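Local coordinates for vesicular integral-membrane protein VIP36 (PDB 2DUR), which acts as an intracellular, calcium-dependent lectin of the early secretory pathway, binding high-mannose glycans and helping to transport and sort the glycoproteins that carry them, at residues 27-30 / 31-35; 133-136 / 137-140; 169-173 / 174-178. All blocks are in the same frame, centred on the assembly; numbering follows the deposited sequence. Where two conformers were deposited one is given.

Contact 1: residues 27-30 / 31-35; sequences WDFQ and GSTIL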
loop_
_atom_site.group_PDB
_atom_site.type_symbol
_atom_site.label_atom_id
_atom_site.label_comp_id
_atom_site.label_asym_id
_atom_site.label_seq_id
_atom_site.Cartn_x
_atom_site.Cartn_y
_atom_site.Cartn_z
ATOM N N TRP A 27 0.414 7.023 -14.255
ATOM C CA TRP A 27 -0.399 7.107 -13.035
ATOM C C TRP A 27 -1.311 8.313 -13.104
ATOM O O TRP A 27 -0.934 9.329 -13.714
ATOM C CB TRP A 27 0.505 7.287 -11.820
ATOM C CG TRP A 27 1.483 6.147 -11.611
ATOM C CD1 TRP A 27 2.650 5.923 -12.307
ATOM C CD2 TRP A 27 1.373 5.072 -10.659
ATOM N NE1 TRP A 27 3.265 4.785 -11.844
ATOM C CE2 TRP A 27 2.506 4.237 -10.841
ATOM C CE3 TRP A 27 0.424 4.730 -9.673
ATOM C CZ2 TRP A 27 2.714 3.071 -10.084
ATOM C CZ3 TRP A 27 0.645 3.572 -8.902
ATOM C CH2 TRP A 27 1.788 2.764 -9.116
ATOM N N ASP A 28 -2.492 8.188 -12.500
ATOM C CA ASP A 28 -3.409 9.307 -12.273
ATOM C C ASP A 28 -3.128 9.849 -10.872
ATOM O O ASP A 28 -2.934 9.076 -9.925
ATOM C CB ASP A 28 -4.859 8.852 -12.349
ATOM C CG ASP A 28 -5.298 8.501 -13.758
ATOM O OD1 ASP A 28 -5.137 9.349 -14.640
ATOM O OD2 ASP A 28 -5.825 7.404 -13.977
ATOM N N PHE A 29 -3.099 11.171 -10.749
ATOM C CA PHE A 29 -2.799 11.851 -9.496
ATOM C C PHE A 29 -4.097 12.499 -9.018
ATOM O O PHE A 29 -4.683 13.307 -9.725
ATOM C CB PHE A 29 -1.678 12.878 -9.721
ATOM C CG PHE A 29 -0.422 12.249 -10.273
ATOM C CD1 PHE A 29 -0.217 12.177 -11.645
ATOM C CD2 PHE A 29 0.500 11.665 -9.412
ATOM C CE1 PHE A 29 0.926 11.555 -12.153
ATOM C CE2 PHE A 29 1.646 11.051 -9.901
ATOM C CZ PHE A 29 1.842 10.996 -11.287
ATOM N N GLN A 30 -4.567 12.092 -7.837
ATOM C CA GLN A 30 -5.951 12.404 -7.409
ATOM C C GLN A 30 -5.967 13.061 -6.035
ATOM O O GLN A 30 -5.080 12.854 -5.203
ATOM C CB GLN A 30 -6.827 11.122 -7.400
ATOM C CG GLN A 30 -8.308 11.354 -7.035
ATOM C CD GLN A 30 -8.529 11.491 -5.532
ATOM O OE1 GLN A 30 -7.761 10.954 -4.735
ATOM N NE2 GLN A 30 -9.589 12.208 -5.143
ATOM N N GLY A 31 -6.989 13.883 -5.781
ATOM C CA GLY A 31 -7.109 14.466 -4.436
ATOM C C GLY A 31 -5.992 15.459 -4.120
ATOM O O GLY A 31 -5.471 16.129 -5.010
ATOM N N SER A 32 -5.621 15.524 -2.851
ATOM C CA SER A 32 -4.602 16.466 -2.385
ATOM C C SER A 32 -3.211 16.226 -2.971
ATOM O O SER A 32 -2.347 17.087 -2.823
ATOM C CB SER A 32 -4.516 16.504 -0.853
ATOM O OG SER A 32 -4.276 15.191 -0.320
ATOM N N THR A 33 -3.023 15.095 -3.653
ATOM C CA THR A 33 -1.705 14.750 -4.220
ATOM C C THR A 33 -1.090 15.888 -5.050
ATOM O O THR A 33 -1.749 16.453 -5.914
ATOM C CB THR A 33 -1.829 13.513 -5.088
ATOM O OG1 THR A 33 -2.268 12.444 -4.239
ATOM C CG2 THR A 33 -0.475 13.144 -5.708
ATOM N N ILE A 34 0.182 16.185 -4.786
ATOM C CA ILE A 34 0.955 17.067 -5.671
ATOM C C ILE A 34 2.284 16.383 -5.989
ATOM O O ILE A 34 2.655 15.414 -5.326
ATOM C CB ILE A 34 1.206 18.463 -5.052
ATOM C CG1 ILE A 34 2.171 18.371 -3.862
ATOM C CG2 ILE A 34 -0.153 19.134 -4.657
ATOM C CD1 ILE A 34 2.821 19.720 -3.460
ATOM N N LEU A 35 2.986 16.934 -6.976
ATOM C CA LEU A 35 4.232 16.403 -7.511
ATOM C C LEU A 35 5.338 17.440 -7.343
ATOM O O LEU A 35 5.099 18.649 -7.507
ATOM C CB LEU A 35 4.070 16.170 -9.018
ATOM C CG LEU A 35 3.367 15.032 -9.774
ATOM C CD1 LEU A 35 4.227 13.754 -9.867
ATOM C CD2 LEU A 35 1.991 14.733 -9.247
#
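The Phe29 ring is met from two directions by side chains of 31-35. Leu35 CD2 lies over one face, 3.4 Å above the ring plane. Its distance to the ring centroid is 3.7 Å, and the line to it is 23° off the ring normal, the geometry of a CH-pi contact displaced toward the rim. The displacement is toward CD2 and CG of the ring, the closest pair being Leu35 CD2 and Phe29 CD2 at 3.4 Å. The other methyl, Leu35 CD1, reaches Phe29 CE2 at 3.7 Å, so both methyls rest on the same face. At the edge, near the ring plane, stands Thr33 CG2, 4.1 Å from Phe29 CD2. A chi1 of -62° sets this methyl anti to the backbone N and turns OG1 back beside that N, giving the threonine an apolar and a polar side.

The polar side faces the carbonyl of Gln30, with Thr33 OG1 3.0 Å from Gln30 O. The proton of that hydroxyl also has Ser52 O within reach, so its acceptor is not settled. The bond closing the type II' turn from Gln30 to Thr33, Thr33 N to Gln30 O, is weak at 3.4 Å. Gly31 holds the second position of the turn with a positive phi. Gln30 OE1 is hydrogen-bonded to Ser52 OG.

With the closing bond stretched, the geometry implies a turn held mainly by packing on Phe29 and by backbone pairing of Gln30 with Ser52 and Ser32 with Glu50 on strand 49-55, probably helped by a hydroxyl shared between Gln30 O and Ser52 O.

Contact 2: residues 133-136 / 137-140; sequences VNNG and SLSY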
loop_
_atom_site.group_PDB
_atom_site.type_symbol
_atom_site.label_atom_id
_atom_site.label_comp_id
_atom_site.label_asym_id
_atom_site.label_seq_id
_atom_site.Cartn_x
_atom_site.Cartn_y
_atom_site.Cartn_z
ATOM N N VAL A 133 -7.737 -8.087 3.503
ATOM C CA VAL A 133 -8.225 -8.615 2.222
ATOM C C VAL A 133 -9.738 -8.512 2.254
ATOM O O VAL A 133 -10.350 -8.877 3.249
ATOM C CB VAL A 133 -7.789 -10.066 2.018
ATOM C CG1 VAL A 133 -8.491 -10.711 0.821
ATOM C CG2 VAL A 133 -6.258 -10.097 1.839
ATOM N N ASN A 134 -10.308 -8.013 1.160
ATOM C CA ASN A 134 -11.745 -7.652 1.157
ATOM C C ASN A 134 -12.391 -8.047 -0.141
ATOM O O ASN A 134 -11.759 -7.974 -1.205
ATOM C CB ASN A 134 -11.827 -6.124 1.339
ATOM C CG ASN A 134 -13.164 -5.640 1.928
ATOM O OD1 ASN A 134 -14.146 -6.380 1.983
ATOM N ND2 ASN A 134 -13.180 -4.388 2.365
ATOM N N ASN A 135 -13.661 -8.464 -0.002
ATOM C CA ASN A 135 -14.527 -8.926 -1.088
ATOM C C ASN A 135 -15.648 -7.924 -1.363
ATOM O O ASN A 135 -16.587 -8.270 -2.074
ATOM C CB ASN A 135 -15.159 -10.315 -0.750
ATOM C CG ASN A 135 -16.140 -10.277 0.467
ATOM O OD1 ASN A 135 -16.068 -9.370 1.320
ATOM N ND2 ASN A 135 -17.066 -11.284 0.539
ATOM N N GLY A 136 -15.541 -6.711 -0.799
ATOM C CA GLY A 136 -16.607 -5.721 -0.875
ATOM C C GLY A 136 -17.448 -5.611 0.374
ATOM O O GLY A 136 -18.042 -4.559 0.601
ATOM N N SER A 137 -17.498 -6.658 1.198
ATOM C CA SER A 137 -18.396 -6.693 2.361
ATOM C C SER A 137 -17.837 -6.006 3.607
ATOM O O SER A 137 -18.581 -5.560 4.484
ATOM C CB SER A 137 -18.795 -8.148 2.695
ATOM O OG SER A 137 -19.522 -8.751 1.628
ATOM N N LEU A 138 -16.509 -5.930 3.717
ATOM C CA LEU A 138 -15.918 -5.456 4.955
ATOM C C LEU A 138 -15.704 -3.945 4.965
ATOM O O LEU A 138 -15.323 -3.331 3.954
ATOM C CB LEU A 138 -14.560 -6.165 5.193
ATOM C CG LEU A 138 -14.631 -7.700 5.069
ATOM C CD1 LEU A 138 -13.242 -8.243 5.403
ATOM C CD2 LEU A 138 -15.670 -8.276 6.014
ATOM N N SER A 139 -15.901 -3.355 6.133
ATOM C CA SER A 139 -15.608 -1.967 6.341
ATOM C C SER A 139 -14.394 -1.886 7.281
ATOM O O SER A 139 -14.341 -2.570 8.303
ATOM C CB SER A 139 -16.804 -1.256 6.994
ATOM O OG SER A 139 -16.441 0.052 7.417
ATOM N N TYR A 140 -13.441 -1.027 6.937
ATOM C CA TYR A 140 -12.326 -0.737 7.821
ATOM C C TYR A 140 -12.827 0.188 8.919
ATOM O O TYR A 140 -13.282 1.303 8.632
ATOM C CB TYR A 140 -11.218 -0.073 7.009
ATOM C CG TYR A 140 -10.072 0.447 7.836
ATOM C CD1 TYR A 140 -9.087 -0.433 8.321
ATOM C CD2 TYR A 140 -9.947 1.815 8.098
ATOM C CE1 TYR A 140 -8.018 0.038 9.056
ATOM C CE2 TYR A 140 -8.881 2.306 8.841
ATOM C CZ TYR A 140 -7.927 1.417 9.315
ATOM O OH TYR A 140 -6.861 1.848 10.062
HETATM O O HOH W 1 -19.348 -8.465 -1.108
#
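Side-chain-to-backbone hydrogen bonds dominate where Asn134 meets Leu138. The carboxamide of Asn134 spans both backbone polar groups of that residue. Leu138 N donates to Asn134 OD1 at 3.0 Å, lying in the carbonyl plane and on a lone pair. In return, Asn134 ND2 donates to Leu138 O at 2.9 Å with an N-H...O angle of 164°; the acceptor lies close to the amide plane of Asn134, although the nitrogen approaches the Leu138 carbonyl from above its plane. Used at both ends, the amide is fixed in rotation about its chi2 bond. The same OD1 also receives a weak bond from Gly136 N at 3.1 Å. One residue on, in the conformer described (Asn135 and Ser137 were each deposited in two), Ser137 N donates to Asn135 OD1 at 3.1 Å, here from well above the carbonyl plane, 54° out of it.

Each of these asparagine oxygens thus accepts the NH two residues ahead, which makes two overlapping Asx turns, the first weak and the second conditional on that conformer. They lie where the chain bends out of strand 128-135 of the lectin beta-sandwich into the loop that leads toward strand 152-155. Gly136, at the bend, has a positive phi of 101°. Asn135, Gly136 and Ser137 form an N-glycosylation sequon, and Asn135 is glycosylated in the protein, though no glycan is modelled on it here.

Water 1 adds a bridge, again for this conformer, donating to Asn135 O at 2.9 Å and bonding Ser137 OG at 2.8 Å.

Van der Waals contact is confined largely to Leu138. Its CB sits 3.2 Å from Asn134 OD1, the two side chains sliding past each other in opposite directions, and its CD1 approaches Val133 O at 3.7 Å.

Contact 3: residues 169-173 / 174-178; sequences VRYSR and GRLTV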
loop_
_atom_site.group_PDB
_atom_site.type_symbol
_atom_site.label_atom_id
_atom_site.label_comp_id
_atom_site.label_asym_id
_atom_site.label_seq_id
_atom_site.Cartn_x
_atom_site.Cartn_y
_atom_site.Cartn_z
ATOM N N VAL A 169 6.325 -5.538 -0.602
ATOM C CA VAL A 169 5.123 -6.382 -0.568
ATOM C C VAL A 169 5.279 -7.408 -1.664
ATOM O O VAL A 169 5.329 -7.068 -2.839
ATOM C CB VAL A 169 3.833 -5.556 -0.807
ATOM C CG1 VAL A 169 2.618 -6.483 -0.751
ATOM C CG2 VAL A 169 3.702 -4.406 0.237
ATOM N N ARG A 170 5.324 -8.672 -1.272
ATOM C CA ARG A 170 5.548 -9.783 -2.203
ATOM C C ARG A 170 4.307 -10.661 -2.204
ATOM O O ARG A 170 3.792 -10.999 -1.146
ATOM C CB ARG A 170 6.757 -10.622 -1.770
ATOM C CG ARG A 170 7.107 -11.750 -2.758
ATOM C CD ARG A 170 8.247 -12.625 -2.188
ATOM N NE ARG A 170 8.592 -13.743 -3.081
ATOM C CZ ARG A 170 8.023 -14.958 -3.087
ATOM N NH1 ARG A 170 7.060 -15.304 -2.214
ATOM N NH2 ARG A 170 8.448 -15.862 -3.973
ATOM N N TYR A 171 3.839 -11.021 -3.386
ATOM C CA TYR A 171 2.703 -11.903 -3.478
ATOM C C TYR A 171 2.972 -12.984 -4.527
ATOM O O TYR A 171 3.214 -12.678 -5.681
ATOM C CB TYR A 171 1.431 -11.092 -3.815
ATOM C CG TYR A 171 0.215 -11.987 -3.892
ATOM C CD1 TYR A 171 -0.220 -12.697 -2.757
ATOM C CD2 TYR A 171 -0.458 -12.182 -5.091
ATOM C CE1 TYR A 171 -1.334 -13.557 -2.811
ATOM C CE2 TYR A 171 -1.564 -13.053 -5.175
ATOM C CZ TYR A 171 -1.995 -13.732 -4.026
ATOM O OH TYR A 171 -3.075 -14.575 -4.084
ATOM N N SER A 172 2.920 -14.254 -4.114
ATOM C CA SER A 172 3.187 -15.360 -5.029
ATOM C C SER A 172 2.665 -16.650 -4.427
ATOM O O SER A 172 2.975 -16.960 -3.254
ATOM C CB SER A 172 4.704 -15.495 -5.275
ATOM O OG SER A 172 4.979 -16.634 -6.114
ATOM N N ARG A 173 1.889 -17.389 -5.224
ATOM C CA ARG A 173 1.379 -18.717 -4.827
ATOM C C ARG A 173 0.695 -18.665 -3.446
ATOM O O ARG A 173 0.861 -19.557 -2.589
ATOM C CB ARG A 173 2.517 -19.753 -4.843
ATOM C CG ARG A 173 3.108 -19.949 -6.253
ATOM C CD ARG A 173 4.136 -21.069 -6.277
ATOM N NE ARG A 173 3.449 -22.351 -6.146
ATOM C CZ ARG A 173 2.966 -23.069 -7.152
ATOM N NH1 ARG A 173 3.099 -22.671 -8.422
ATOM N NH2 ARG A 173 2.360 -24.213 -6.880
ATOM N N GLY A 174 -0.089 -17.608 -3.238
ATOM C CA GLY A 174 -0.873 -17.484 -2.018
ATOM C C GLY A 174 -0.146 -16.947 -0.817
ATOM O O GLY A 174 -0.756 -16.717 0.220
ATOM N N ARG A 175 1.183 -16.768 -0.937
ATOM C CA ARG A 175 1.978 -16.258 0.149
ATOM C C ARG A 175 2.112 -14.751 0.001
ATOM O O ARG A 175 2.546 -14.258 -1.037
ATOM C CB ARG A 175 3.369 -16.936 0.190
ATOM C CG ARG A 175 4.221 -16.550 1.375
ATOM C CD ARG A 175 5.604 -17.191 1.210
ATOM N NE ARG A 175 6.502 -16.810 2.302
ATOM C CZ ARG A 175 7.761 -17.277 2.419
ATOM N NH1 ARG A 175 8.256 -18.117 1.505
ATOM N NH2 ARG A 175 8.527 -16.886 3.426
ATOM N N LEU A 176 1.743 -14.050 1.063
ATOM C CA LEU A 176 1.813 -12.587 1.110
ATOM C C LEU A 176 2.837 -12.209 2.165
ATOM O O LEU A 176 2.687 -12.535 3.342
ATOM C CB LEU A 176 0.430 -12.016 1.477
ATOM C CG LEU A 176 0.385 -10.482 1.621
ATOM C CD1 LEU A 176 0.730 -9.783 0.317
ATOM C CD2 LEU A 176 -0.983 -10.024 2.150
ATOM N N THR A 177 3.890 -11.517 1.744
ATOM C CA THR A 177 4.964 -11.148 2.667
ATOM C C THR A 177 5.143 -9.637 2.616
ATOM O O THR A 177 5.219 -9.043 1.538
ATOM C CB THR A 177 6.316 -11.854 2.293
ATOM O OG1 THR A 177 6.097 -13.257 2.088
ATOM C CG2 THR A 177 7.346 -11.637 3.362
ATOM N N VAL A 178 5.200 -9.027 3.786
ATOM C CA VAL A 178 5.513 -7.600 3.878
ATOM C C VAL A 178 6.774 -7.463 4.710
ATOM O O VAL A 178 6.844 -8.009 5.816
ATOM C CB VAL A 178 4.351 -6.813 4.558
ATOM C CG1 VAL A 178 4.676 -5.327 4.607
ATOM C CG2 VAL A 178 3.039 -7.066 3.814
HETATM O O HOH W 2 5.426 -13.780 -0.587
HETATM O O HOH W 3 -1.540 -16.556 -5.568
#
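Arg170 and Thr177 face each other as a hydrogen-bonded antiparallel pair. Arg170 N donates to Thr177 O at 2.8 Å, and Thr177 N returns a bond to Arg170 O at 2.9 Å. Ser172 and Arg175 form the next such pair, Arg175 N reaching Ser172 O at 2.9 Å. On the side-chain face of Arg170 and Thr177, water 2 lies at the edge of the Arg170 guanidinium, in its plane, accepting from NH1 while donating to Arg175 O and Thr177 OG1. The extended side chain of Arg170 makes no direct polar contact with that of Arg175: Arg170 NH1 and Arg175 NE, like charges, stay 4.8 Å apart. Asp193 probably eases this, since it forms a salt bridge with Arg175 NH2 and bonds Thr177 OG1.

The opposite face is largely apolar. Val169 CG1 lies 3.9 Å from Leu176 CD1, the two side chains pointing the same way. Tyr171, its CG anti to the backbone N (chi1 -179°), brings CE1 to 4.0 Å from Gly174 CA. Water 3 accepts from Gly174 N and weakly bonds Tyr171 OH, which is also bound to Val197 O.

Strand 109-114 of the facing sheet packs on this side, Ile111 against Val169 and Leu109 against Leu176. Segments 169-172 and 175-178 run antiparallel, 171° between their directions, joined by the type I' turn Ser172-Arg175: a two-residue beta hairpin, here within the L-type lectin sandwich.

In the fold
From the N terminus of this lumenal L-type lectin domain, contact 1 comes first: its tight turn takes the chain from strand 27-31, outermost in the seven-stranded sheet, to strand 34-35, outermost in the eight-stranded one, linking the two layers at one side of the sandwich. Contact 2 closes the bend by which strand 128-135 leaves the seven-stranded sheet. Contact 3 closes the hairpin of strands 165-172 and 175-181 in the eight-stranded sheet. The three follow in series, none nested or crossing. Contacts 1 and 3 lie on opposite sides of the chain's centre, about 27 Å apart between centres. Contacts 2 and 3 approach to about 5 Å between nearest atoms without touching, and Val133 and Leu176 both pack on Leu109.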